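Alpha-glucosidase (Bacteroides thetaiotaomicron, PDB 5XFM) probably hydrolyses beta-L-arabinopyranosides and alpha-galactosides, as a calcium-containing bifunctional glycoside hydrolase of family 97. Local coordinates at residues Y82-K88 / E274-D280; T553-R558 / L570-G575; D576-A581 / I638-K642. The protein carries 1 engineered substitution. One frame throughout, in Å; residues are numbered along the deposited sequence.

Interaction 1 (Y82-K88 / E274-D280)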
loop_
_atom_site.group_PDB
_atom_site.type_symbol
_atom_site.label_atom_id
_atom_site.label_comp_id
_atom_site.label_asym_id
_atom_site.label_seq_id
_atom_site.Cartn_x
_atom_site.Cartn_y
_atom_site.Cartn_z
ATOM N N TYR A 82 -18.070 -10.350 1.229
ATOM C CA TYR A 82 -17.206 -10.625 0.095
ATOM C C TYR A 82 -15.905 -11.308 0.508
ATOM O O TYR A 82 -15.435 -11.166 1.641
ATOM C CB TYR A 82 -16.919 -9.336 -0.694
ATOM C CG TYR A 82 -16.032 -8.295 -0.032
ATOM C CD1 TYR A 82 -14.643 -8.381 -0.106
ATOM C CD2 TYR A 82 -16.583 -7.195 0.611
ATOM C CE1 TYR A 82 -13.828 -7.416 0.476
ATOM C CE2 TYR A 82 -15.779 -6.221 1.192
ATOM C CZ TYR A 82 -14.403 -6.338 1.122
ATOM O OH TYR A 82 -13.601 -5.373 1.696
ATOM N N GLN A 83 -15.355 -12.089 -0.411
ATOM C CA GLN A 83 -14.082 -12.756 -0.182
ATOM C C GLN A 83 -12.995 -12.048 -0.978
ATOM O O GLN A 83 -13.223 -11.626 -2.115
ATOM C CB GLN A 83 -14.135 -14.240 -0.559
ATOM C CG GLN A 83 -15.157 -15.090 0.210
ATOM C CD GLN A 83 -16.598 -14.753 -0.129
ATOM O OE1 GLN A 83 -16.979 -14.731 -1.302
ATOM N NE2 GLN A 83 -17.410 -14.499 0.895
ATOM N N GLN A 84 -11.829 -11.871 -0.364
ATOM C CA GLN A 84 -10.725 -11.205 -1.038
ATOM C C GLN A 84 -9.388 -11.791 -0.609
ATOM O O GLN A 84 -9.060 -11.791 0.580
ATOM C CB GLN A 84 -10.752 -9.704 -0.747
ATOM C CG GLN A 84 -9.727 -8.894 -1.515
ATOM C CD GLN A 84 -9.902 -9.001 -3.025
ATOM O OE1 GLN A 84 -11.006 -8.853 -3.546
ATOM N NE2 GLN A 84 -8.805 -9.255 -3.733
ATOM N N THR A 85 -8.615 -12.281 -1.575
ATOM C CA THR A 85 -7.264 -12.749 -1.299
ATOM C C THR A 85 -6.288 -11.588 -1.416
ATOM O O THR A 85 -6.650 -10.523 -1.921
ATOM C CB THR A 85 -6.831 -13.858 -2.264
ATOM O OG1 THR A 85 -6.792 -13.339 -3.599
ATOM C CG2 THR A 85 -7.791 -15.030 -2.197
ATOM N N ARG A 86 -5.056 -11.808 -0.960
ATOM C CA ARG A 86 -3.949 -10.856 -1.116
ATOM C C ARG A 86 -4.084 -9.570 -0.291
ATOM O O ARG A 86 -3.452 -8.559 -0.613
ATOM C CB ARG A 86 -3.779 -10.481 -2.593
ATOM C CG ARG A 86 -3.430 -11.644 -3.506
ATOM C CD ARG A 86 -3.800 -11.320 -4.951
ATOM N NE ARG A 86 -5.243 -11.436 -5.170
ATOM C CZ ARG A 86 -5.940 -10.686 -6.018
ATOM N NH1 ARG A 86 -5.340 -9.752 -6.739
ATOM N NH2 ARG A 86 -7.247 -10.866 -6.140
ATOM N N ILE A 87 -4.925 -9.585 0.741
ATOM C CA ILE A 87 -5.018 -8.448 1.659
ATOM C C ILE A 87 -4.940 -8.951 3.102
ATOM O O ILE A 87 -4.709 -10.138 3.330
ATOM C CB ILE A 87 -6.318 -7.624 1.460
ATOM C CG1 ILE A 87 -7.552 -8.442 1.818
ATOM C CG2 ILE A 87 -6.422 -7.099 0.036
ATOM C CD1 ILE A 87 -8.803 -7.598 2.012
ATOM N N LYS A 88 -5.136 -8.048 4.064
ATOM C CA LYS A 88 -4.943 -8.348 5.490
ATOM C C LYS A 88 -5.978 -9.312 6.095
ATOM O O LYS A 88 -5.774 -9.831 7.194
ATOM C CB LYS A 88 -4.947 -7.049 6.296
ATOM C CG LYS A 88 -6.294 -6.353 6.322
ATOM C CD LYS A 88 -6.243 -5.010 7.042
ATOM C CE LYS A 88 -5.658 -3.910 6.160
ATOM N NZ LYS A 88 -5.853 -2.550 6.758
ATOM N N GLU A 274 -6.847 -1.985 10.864
ATOM C CA GLU A 274 -7.724 -3.064 10.415
ATOM C C GLU A 274 -8.708 -2.678 9.312
ATOM O O GLU A 274 -9.547 -3.495 8.925
ATOM C CB GLU A 274 -8.514 -3.621 11.604
ATOM C CG GLU A 274 -7.674 -4.400 12.599
ATOM C CD GLU A 274 -8.484 -4.902 13.782
ATOM O OE1 GLU A 274 -9.733 -4.886 13.709
ATOM O OE2 GLU A 274 -7.868 -5.333 14.780
ATOM N N THR A 275 -8.610 -1.448 8.816
ATOM C CA THR A 275 -9.544 -0.949 7.806
ATOM C C THR A 275 -9.504 -1.753 6.504
ATOM O O THR A 275 -8.441 -2.212 6.065
ATOM C CB THR A 275 -9.278 0.536 7.468
ATOM O OG1 THR A 275 -10.297 1.015 6.583
ATOM C CG2 THR A 275 -7.912 0.719 6.807
ATOM N N THR A 276 -10.676 -1.928 5.899
ATOM C CA THR A 276 -10.782 -2.574 4.598
ATOM C C THR A 276 -11.431 -1.667 3.557
ATOM O O THR A 276 -11.785 -2.116 2.470
ATOM C CB THR A 276 -11.566 -3.900 4.682
ATOM O OG1 THR A 276 -12.842 -3.672 5.292
ATOM C CG2 THR A 276 -10.796 -4.920 5.508
ATOM N N VAL A 277 -11.545 -0.379 3.869
ATOM C CA VAL A 277 -12.223 0.534 2.956
ATOM C C VAL A 277 -11.597 0.636 1.539
ATOM O O VAL A 277 -12.330 0.906 0.590
ATOM C CB VAL A 277 -12.365 1.956 3.588
ATOM C CG1 VAL A 277 -11.048 2.718 3.599
ATOM C CG2 VAL A 277 -13.456 2.761 2.875
ATOM N N PRO A 278 -10.276 0.380 1.362
ATOM C CA PRO A 278 -9.857 0.378 -0.051
ATOM C C PRO A 278 -10.563 -0.683 -0.899
ATOM O O PRO A 278 -10.660 -0.529 -2.118
ATOM C CB PRO A 278 -8.354 0.073 0.023
ATOM C CG PRO A 278 -7.945 0.478 1.379
ATOM C CD PRO A 278 -9.114 0.237 2.266
ATOM N N TRP A 279 -11.036 -1.746 -0.256
ATOM C CA TRP A 279 -11.675 -2.849 -0.957
ATOM C C TRP A 279 -13.209 -2.882 -0.748
ATOM O O TRP A 279 -13.925 -3.555 -1.485
ATOM C CB TRP A 279 -11.016 -4.161 -0.526
ATOM C CG TRP A 279 -9.522 -4.074 -0.682
ATOM C CD1 TRP A 279 -8.814 -4.205 -1.839
ATOM C CD2 TRP A 279 -8.562 -3.785 0.344
ATOM N NE1 TRP A 279 -7.473 -4.033 -1.598
ATOM C CE2 TRP A 279 -7.292 -3.774 -0.265
ATOM C CE3 TRP A 279 -8.653 -3.544 1.719
ATOM C CZ2 TRP A 279 -6.120 -3.537 0.453
ATOM C CZ3 TRP A 279 -7.483 -3.300 2.432
ATOM C CH2 TRP A 279 -6.237 -3.301 1.797
ATOM N N ASP A 280 -13.710 -2.146 0.241
ATOM C CA ASP A 280 -15.149 -2.141 0.539
ATOM C C ASP A 280 -16.010 -1.600 -0.601
ATOM O O ASP A 280 -17.130 -2.056 -0.817
ATOM C CB ASP A 280 -15.447 -1.315 1.789
ATOM C CG ASP A 280 -15.086 -2.034 3.068
ATOM O OD1 ASP A 280 -14.845 -3.266 3.027
ATOM O OD2 ASP A 280 -15.066 -1.361 4.123
#
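In the N-terminal region of this family 97 glycoside hydrolase, a beta-rich part of the galactose mutarotase clan, Tyr-82, near the end of strand 69-83, and Ile-87 and Lys-88 of the loop that follows meet residues 274-280, which end in a short, weakly bonded helix. Trp-279 fills the middle of the contact. The CG2 methyl of Ile-87 lies over one face of the indole, 3.5 Å from CE2 of Trp-279, in a CH-pi contact 25° off the normal of the five-membered ring. Pro-278 CB covers the opposite face, and the indole NE1 bonds Glu-442 of helix 441-444, so the ring is held on both faces and at its nitrogen. Two polar side chains reach 274-280 at separate places. The phenol of Tyr-82 gives its proton to Asp-280, with OH and OD1 2.8 Å apart; OD1 lies at the edge of the Tyr-82 ring, in its plane, and is met on its anti side, somewhat out of the carboxylate plane. The segment itself is fixed by Thr-276 O, which accepts from the backbone N of both Trp-279 and Asp-280, and by an ST turn in which Thr-275 OG1 takes the N-H of Val-277; that hydroxyl also bonds Asp-121. Lys-88 bends at its third torsion (79°), which carries the amine round to Thr-275, where it is shared among the carbonyls of Thr-275, Val-273 and Thr-483. Within this set, Lys-88 NZ meets Thr-275 O at 2.7 Å, in the carbonyl plane and on a lone pair.

Interaction 2 (T553-R558 / L570-G575)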
loop_
_atom_site.group_PDB
_atom_site.type_symbol
_atom_site.label_atom_id
_atom_site.label_comp_id
_atom_site.label_asym_id
_atom_site.label_seq_id
_atom_site.Cartn_x
_atom_site.Cartn_y
_atom_site.Cartn_z
ATOM N N THR A 553 0.185 -15.012 3.035
ATOM C CA THR A 553 -1.240 -14.700 2.887
ATOM C C THR A 553 -1.965 -14.895 4.216
ATOM O O THR A 553 -1.537 -15.690 5.052
ATOM C CB THR A 553 -1.908 -15.581 1.820
ATOM O OG1 THR A 553 -1.776 -16.958 2.191
ATOM C CG2 THR A 553 -1.253 -15.359 0.459
ATOM N N TRP A 554 -3.075 -14.189 4.409
ATOM C CA TRP A 554 -3.706 -14.177 5.720
ATOM C C TRP A 554 -5.224 -14.276 5.677
ATOM O O TRP A 554 -5.861 -13.862 4.713
ATOM C CB TRP A 554 -3.299 -12.906 6.466
ATOM C CG TRP A 554 -1.822 -12.654 6.422
ATOM C CD1 TRP A 554 -1.169 -11.753 5.631
ATOM C CD2 TRP A 554 -0.811 -13.318 7.190
ATOM N NE1 TRP A 554 0.181 -11.808 5.865
ATOM C CE2 TRP A 554 0.429 -12.759 6.818
ATOM C CE3 TRP A 554 -0.835 -14.326 8.160
ATOM C CZ2 TRP A 554 1.636 -13.177 7.379
ATOM C CZ3 TRP A 554 0.368 -14.737 8.722
ATOM C CH2 TRP A 554 1.586 -14.160 8.328
ATOM N N ASP A 555 -5.794 -14.848 6.729
ATOM C CA ASP A 555 -7.239 -14.925 6.863
ATOM C C ASP A 555 -7.794 -13.799 7.731
ATOM O O ASP A 555 -8.965 -13.441 7.614
ATOM C CB ASP A 555 -7.651 -16.283 7.437
ATOM C CG ASP A 555 -7.535 -17.394 6.419
ATOM O OD1 ASP A 555 -8.117 -17.243 5.322
ATOM O OD2 ASP A 555 -6.872 -18.412 6.709
ATOM N N GLU A 556 -6.945 -13.233 8.583
ATOM C CA GLU A 556 -7.388 -12.242 9.561
ATOM C C GLU A 556 -6.204 -11.489 10.176
ATOM O O GLU A 556 -5.108 -12.039 10.325
ATOM C CB GLU A 556 -8.209 -12.918 10.662
ATOM C CG GLU A 556 -8.896 -11.960 11.628
ATOM C CD GLU A 556 -9.533 -12.681 12.802
ATOM O OE1 GLU A 556 -9.643 -13.928 12.749
ATOM O OE2 GLU A 556 -9.911 -12.000 13.780
ATOM N N THR A 557 -6.426 -10.222 10.512
ATOM C CA THR A 557 -5.391 -9.398 11.121
ATOM C C THR A 557 -5.974 -8.641 12.305
ATOM O O THR A 557 -7.006 -7.983 12.184
ATOM C CB THR A 557 -4.793 -8.395 10.112
ATOM O OG1 THR A 557 -4.099 -9.110 9.081
ATOM C CG2 THR A 557 -3.822 -7.441 10.804
ATOM N N ARG A 558 -5.311 -8.725 13.451
ATOM C CA ARG A 558 -5.790 -8.026 14.632
ATOM C C ARG A 558 -4.693 -7.131 15.204
ATOM O O ARG A 558 -3.566 -7.578 15.454
ATOM C CB ARG A 558 -6.302 -9.024 15.675
ATOM C CG ARG A 558 -7.499 -9.839 15.175
ATOM C CD ARG A 558 -8.672 -9.876 16.154
ATOM N NE ARG A 558 -8.472 -10.785 17.279
ATOM C CZ ARG A 558 -8.936 -12.032 17.328
ATOM N NH1 ARG A 558 -9.617 -12.534 16.307
ATOM N NH2 ARG A 558 -8.714 -12.783 18.398
ATOM N N LEU A 570 1.166 -6.618 16.300
ATOM C CA LEU A 570 -0.031 -7.124 15.627
ATOM C C LEU A 570 -0.025 -8.642 15.463
ATOM O O LEU A 570 1.034 -9.273 15.387
ATOM C CB LEU A 570 -0.238 -6.442 14.268
ATOM C CG LEU A 570 0.751 -6.500 13.112
ATOM C CD1 LEU A 570 0.601 -7.767 12.264
ATOM C CD2 LEU A 570 0.538 -5.266 12.262
ATOM N N ALA A 571 -1.226 -9.215 15.423
ATOM C CA ALA A 571 -1.397 -10.642 15.199
ATOM C C ALA A 571 -2.126 -10.913 13.891
ATOM O O ALA A 571 -3.127 -10.264 13.575
ATOM C CB ALA A 571 -2.143 -11.276 16.359
ATOM N N ARG A 572 -1.605 -11.879 13.139
ATOM C CA ARG A 572 -2.182 -12.307 11.870
ATOM C C ARG A 572 -2.429 -13.812 11.884
ATOM O O ARG A 572 -1.603 -14.581 12.375
ATOM C CB ARG A 572 -1.265 -11.934 10.699
ATOM C CG ARG A 572 -1.287 -10.465 10.329
ATOM C CD ARG A 572 -0.360 -10.153 9.156
ATOM N NE ARG A 572 -0.891 -9.053 8.354
ATOM C CZ ARG A 572 -0.342 -7.847 8.259
ATOM N NH1 ARG A 572 0.761 -7.558 8.928
ATOM N NH2 ARG A 572 -0.914 -6.920 7.505
ATOM N N ARG A 573 -3.573 -14.219 11.347
ATOM C CA ARG A 573 -3.965 -15.621 11.333
ATOM C C ARG A 573 -3.890 -16.215 9.935
ATOM O O ARG A 573 -4.270 -15.566 8.958
ATOM C CB ARG A 573 -5.387 -15.787 11.888
ATOM C CG ARG A 573 -5.926 -17.214 11.826
ATOM C CD ARG A 573 -7.275 -17.344 12.521
ATOM N NE ARG A 573 -8.330 -16.570 11.871
ATOM C CZ ARG A 573 -9.048 -17.002 10.837
ATOM N NH1 ARG A 573 -8.840 -18.214 10.342
ATOM N NH2 ARG A 573 -9.990 -16.229 10.308
ATOM N N GLN A 574 -3.345 -17.427 9.837
ATOM C CA GLN A 574 -3.483 -18.215 8.616
ATOM C C GLN A 574 -4.044 -19.581 8.972
ATOM O O GLN A 574 -3.418 -20.344 9.721
ATOM C CB GLN A 574 -2.171 -18.411 7.871
ATOM C CG GLN A 574 -2.377 -19.335 6.669
ATOM C CD GLN A 574 -1.106 -19.621 5.916
ATOM O OE1 GLN A 574 -0.250 -20.358 6.402
ATOM N NE2 GLN A 574 -0.956 -19.020 4.736
ATOM N N GLY A 575 -5.218 -19.890 8.432
ATOM C CA GLY A 575 -5.915 -21.098 8.809
ATOM C C GLY A 575 -6.245 -21.040 10.283
ATOM O O GLY A 575 -6.949 -20.144 10.739
#
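With CG trans to the backbone N (chi1 176°) and a turn at the third torsion (64°), Arg-573 brings its guanidinium to Asp-555 and Glu-556, whose own chain is extended. Glu-556 OE1 lies at the guanidinium edge, 3.1 Å from Arg-573 NE, while Asp-555 CB packs on one face. The other carboxylate oxygen, Glu-556 OE2, pairs with Arg-558 NH1 at 2.6 Å, which makes a three-residue salt-bridge network; Arg-573 NH1 also reaches Gly-575 O. Asp-555 and Glu-556 together face Arg-573 as a classic beta bulge in the hairpin of strands 556-563 and 567-574. At the bulge, Arg-573 O accepts from Asp-555 N, and Asp-555 OD2 takes the N-H of Gly-575 at 2.8 Å.

The face carrying Thr-557 and Arg-572 is different. Arg-572 CD stands over the five-membered ring of Trp-554, 3.6 Å from its centroid, and Arg-572 CZ adds a cation-pi contact, 5.0 Å from the same centroid. At the partly exposed face one carboxylate is shared by two arginines and probably offsets only part of their charge, whereas that of buried Arg-572 is probably stabilised by the indole and by the carbonyls of Val-520 and Leu-521, which its NH1 bonds.

Interaction 3 (D576-A581 / I638-K642)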
loop_
_atom_site.group_PDB
_atom_site.type_symbol
_atom_site.label_atom_id
_atom_site.label_comp_id
_atom_site.label_asym_id
_atom_site.label_seq_id
_atom_site.Cartn_x
_atom_site.Cartn_y
_atom_site.Cartn_z
ATOM N N ASP A 576 -5.692 -21.976 11.041
ATOM C CA ASP A 576 -5.941 -22.021 12.469
ATOM C C ASP A 576 -4.715 -21.548 13.250
ATOM O O ASP A 576 -4.725 -21.528 14.481
ATOM C CB ASP A 576 -6.313 -23.448 12.874
ATOM C CG ASP A 576 -7.793 -23.733 12.715
ATOM O OD1 ASP A 576 -8.604 -22.803 12.891
ATOM O OD2 ASP A 576 -8.141 -24.886 12.382
ATOM N N THR A 577 -3.672 -21.140 12.529
ATOM C CA THR A 577 -2.417 -20.732 13.166
ATOM C C THR A 577 -2.302 -19.224 13.368
ATOM O O THR A 577 -2.407 -18.449 12.410
ATOM C CB THR A 577 -1.198 -21.192 12.347
ATOM O OG1 THR A 577 -1.393 -22.537 11.902
ATOM C CG2 THR A 577 0.062 -21.114 13.193
ATOM N N TRP A 578 -2.046 -18.814 14.607
ATOM C CA TRP A 578 -1.862 -17.398 14.914
ATOM C C TRP A 578 -0.393 -17.025 15.060
ATOM O O TRP A 578 0.396 -17.742 15.697
ATOM C CB TRP A 578 -2.618 -17.005 16.190
ATOM C CG TRP A 578 -4.065 -16.652 15.962
ATOM C CD1 TRP A 578 -5.151 -17.449 16.181
ATOM C CD2 TRP A 578 -4.578 -15.405 15.467
ATOM N NE1 TRP A 578 -6.307 -16.777 15.852
ATOM C CE2 TRP A 578 -5.981 -15.522 15.411
ATOM C CE3 TRP A 578 -3.985 -14.204 15.063
ATOM C CZ2 TRP A 578 -6.799 -14.483 14.972
ATOM C CZ3 TRP A 578 -4.797 -13.178 14.625
ATOM C CH2 TRP A 578 -6.190 -13.322 14.586
ATOM N N TYR A 579 -0.048 -15.898 14.437
ATOM C CA TYR A 579 1.285 -15.314 14.488
ATOM C C TYR A 579 1.232 -13.913 15.101
ATOM O O TYR A 579 0.664 -12.999 14.509
ATOM C CB TYR A 579 1.894 -15.221 13.084
ATOM C CG TYR A 579 2.055 -16.527 12.328
ATOM C CD1 TYR A 579 0.961 -17.176 11.768
ATOM C CD2 TYR A 579 3.316 -17.082 12.128
ATOM C CE1 TYR A 579 1.113 -18.360 11.060
ATOM C CE2 TYR A 579 3.478 -18.262 11.423
ATOM C CZ TYR A 579 2.374 -18.896 10.893
ATOM O OH TYR A 579 2.535 -20.066 10.192
ATOM N N LEU A 580 1.826 -13.730 16.273
ATOM C CA LEU A 580 1.956 -12.392 16.835
ATOM C C LEU A 580 3.374 -11.872 16.617
ATOM O O LEU A 580 4.354 -12.565 16.876
ATOM C CB LEU A 580 1.601 -12.372 18.324
ATOM C CG LEU A 580 1.633 -10.963 18.925
ATOM C CD1 LEU A 580 0.394 -10.704 19.746
ATOM C CD2 LEU A 580 2.877 -10.759 19.768
ATOM N N ALA A 581 3.474 -10.647 16.121
ATOM C CA ALA A 581 4.767 -10.043 15.861
ATOM C C ALA A 581 4.813 -8.651 16.461
ATOM O O ALA A 581 3.839 -7.889 16.376
ATOM C CB ALA A 581 5.046 -9.996 14.370
ATOM N N ILE A 638 9.878 -9.498 18.842
ATOM C CA ILE A 638 9.374 -10.711 19.475
ATOM C C ILE A 638 8.351 -11.350 18.547
ATOM O O ILE A 638 7.599 -10.642 17.866
ATOM C CB ILE A 638 8.733 -10.418 20.859
ATOM C CG1 ILE A 638 9.770 -10.566 21.968
ATOM C CG2 ILE A 638 7.571 -11.355 21.151
ATOM C CD1 ILE A 638 9.364 -9.922 23.268
ATOM N N LEU A 639 8.343 -12.679 18.485
ATOM C CA LEU A 639 7.376 -13.358 17.636
ATOM C C LEU A 639 6.790 -14.586 18.360
ATOM O O LEU A 639 7.537 -15.433 18.828
ATOM C CB LEU A 639 8.053 -13.738 16.318
ATOM C CG LEU A 639 7.285 -13.982 15.018
ATOM C CD1 LEU A 639 8.256 -14.514 13.975
ATOM C CD2 LEU A 639 6.079 -14.890 15.164
ATOM N N CYS A 640 5.461 -14.672 18.464
ATOM C CA CYS A 640 4.786 -15.827 19.078
ATOM C C CYS A 640 3.946 -16.606 18.065
ATOM O O CYS A 640 3.166 -16.014 17.334
ATOM C CB CYS A 640 3.874 -15.385 20.231
ATOM S SG CYS A 640 4.661 -14.452 21.552
ATOM N N ILE A 641 4.094 -17.928 18.017
ATOM C CA ILE A 641 3.332 -18.729 17.053
ATOM C C ILE A 641 2.579 -19.883 17.712
ATOM O O ILE A 641 3.158 -20.647 18.492
ATOM C CB ILE A 641 4.241 -19.318 15.948
ATOM C CG1 ILE A 641 4.993 -18.210 15.215
ATOM C CG2 ILE A 641 3.426 -20.130 14.952
ATOM C CD1 ILE A 641 6.148 -18.704 14.375
ATOM N N LYS A 642 1.293 -20.009 17.385
ATOM C CA LYS A 642 0.535 -21.215 17.724
ATOM C C LYS A 642 -0.743 -21.360 16.902
ATOM O O LYS A 642 -1.626 -20.503 16.944
ATOM C CB LYS A 642 0.185 -21.224 19.213
ATOM C CG LYS A 642 -0.610 -22.436 19.687
ATOM C CD LYS A 642 0.262 -23.675 19.825
ATOM C CE LYS A 642 -0.572 -24.913 20.138
ATOM N NZ LYS A 642 0.155 -26.172 19.825
#
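Tyr-579 and Ile-641 cross at a slant on one face of a strand pair: Ile-641 CG1 comes within 3.7 Å of Tyr-579 CD2, and its CG2 sits above the ring, displaced toward the rim. Ile-641 sends CG1 to the side opposite its carbonyl carbon (chi1 -57°), which turns CG1 and the CD1 beyond it toward the tyrosine. The same CG2 touches the methyl of Thr-577, 3.9 Å from Thr-577 CG2, so this isoleucine spans two residues of the neighbouring strand. Further along that face, Leu-639 lays its CD2 3.4 Å from Leu-580 O. On the reverse face Leu-580 and Cys-640 meet through their CB atoms, 4.2 Å apart.

These side chains stand on an antiparallel ladder between strands 577-584 and 636-641, inner neighbours in the six-stranded sheet of the C-terminal region. Leu-580 and Cys-640 form a hydrogen-bonded pair, with Leu-580 N 2.9 Å from Cys-640 O and Cys-640 N 2.9 Å from Leu-580 O. Tyr-579 with Ile-641 and Ala-581 with Leu-639 are non-hydrogen-bonded pairs, whose CA-H groups point at carbonyls of adjoining residues, as Ile-641 CA does at Trp-578 O and Tyr-579 CA at Cys-640 O. At the end of the chain Trp-578 and Lys-642 exchange two more bonds, but the Trp-578 N-H meets Lys-642 O from above the carbonyl plane, 56° out of it.

Beyond the pair, strand 603-609 flanks 636-641, with Tyr-607 against Leu-639 and Ile-641 and Leu-606 against Cys-640. On the other flank strand 567-574 bonds to Tyr-579 and Ala-581, and Pro-551 touches the Tyr-579 side chain.

In the fold
Interaction 1 is the buried one, its centre about 12 Å from that of the chain; it joins a strand end and its loop to a short helix and its lead-in, through side chains that meet one another and the backbone. Interactions 2 and 3 are partly buried pairings of one C-terminal sheet, where Arg-572 N reaches Tyr-579 O between adjacent strands. Their chemistry differs: 570-575 meets the outermost strand with a bulge and a salt bridge, whereas 638-642 pairs with an inner strand through a regular ladder and apolar side chains, though interaction 3 lies farthest from the chain's centre, about 23 Å between centres. Lys-88 O probably bonds Thr-557 OG1, linking interactions 1 and 2; interactions 1 and 3 do not touch.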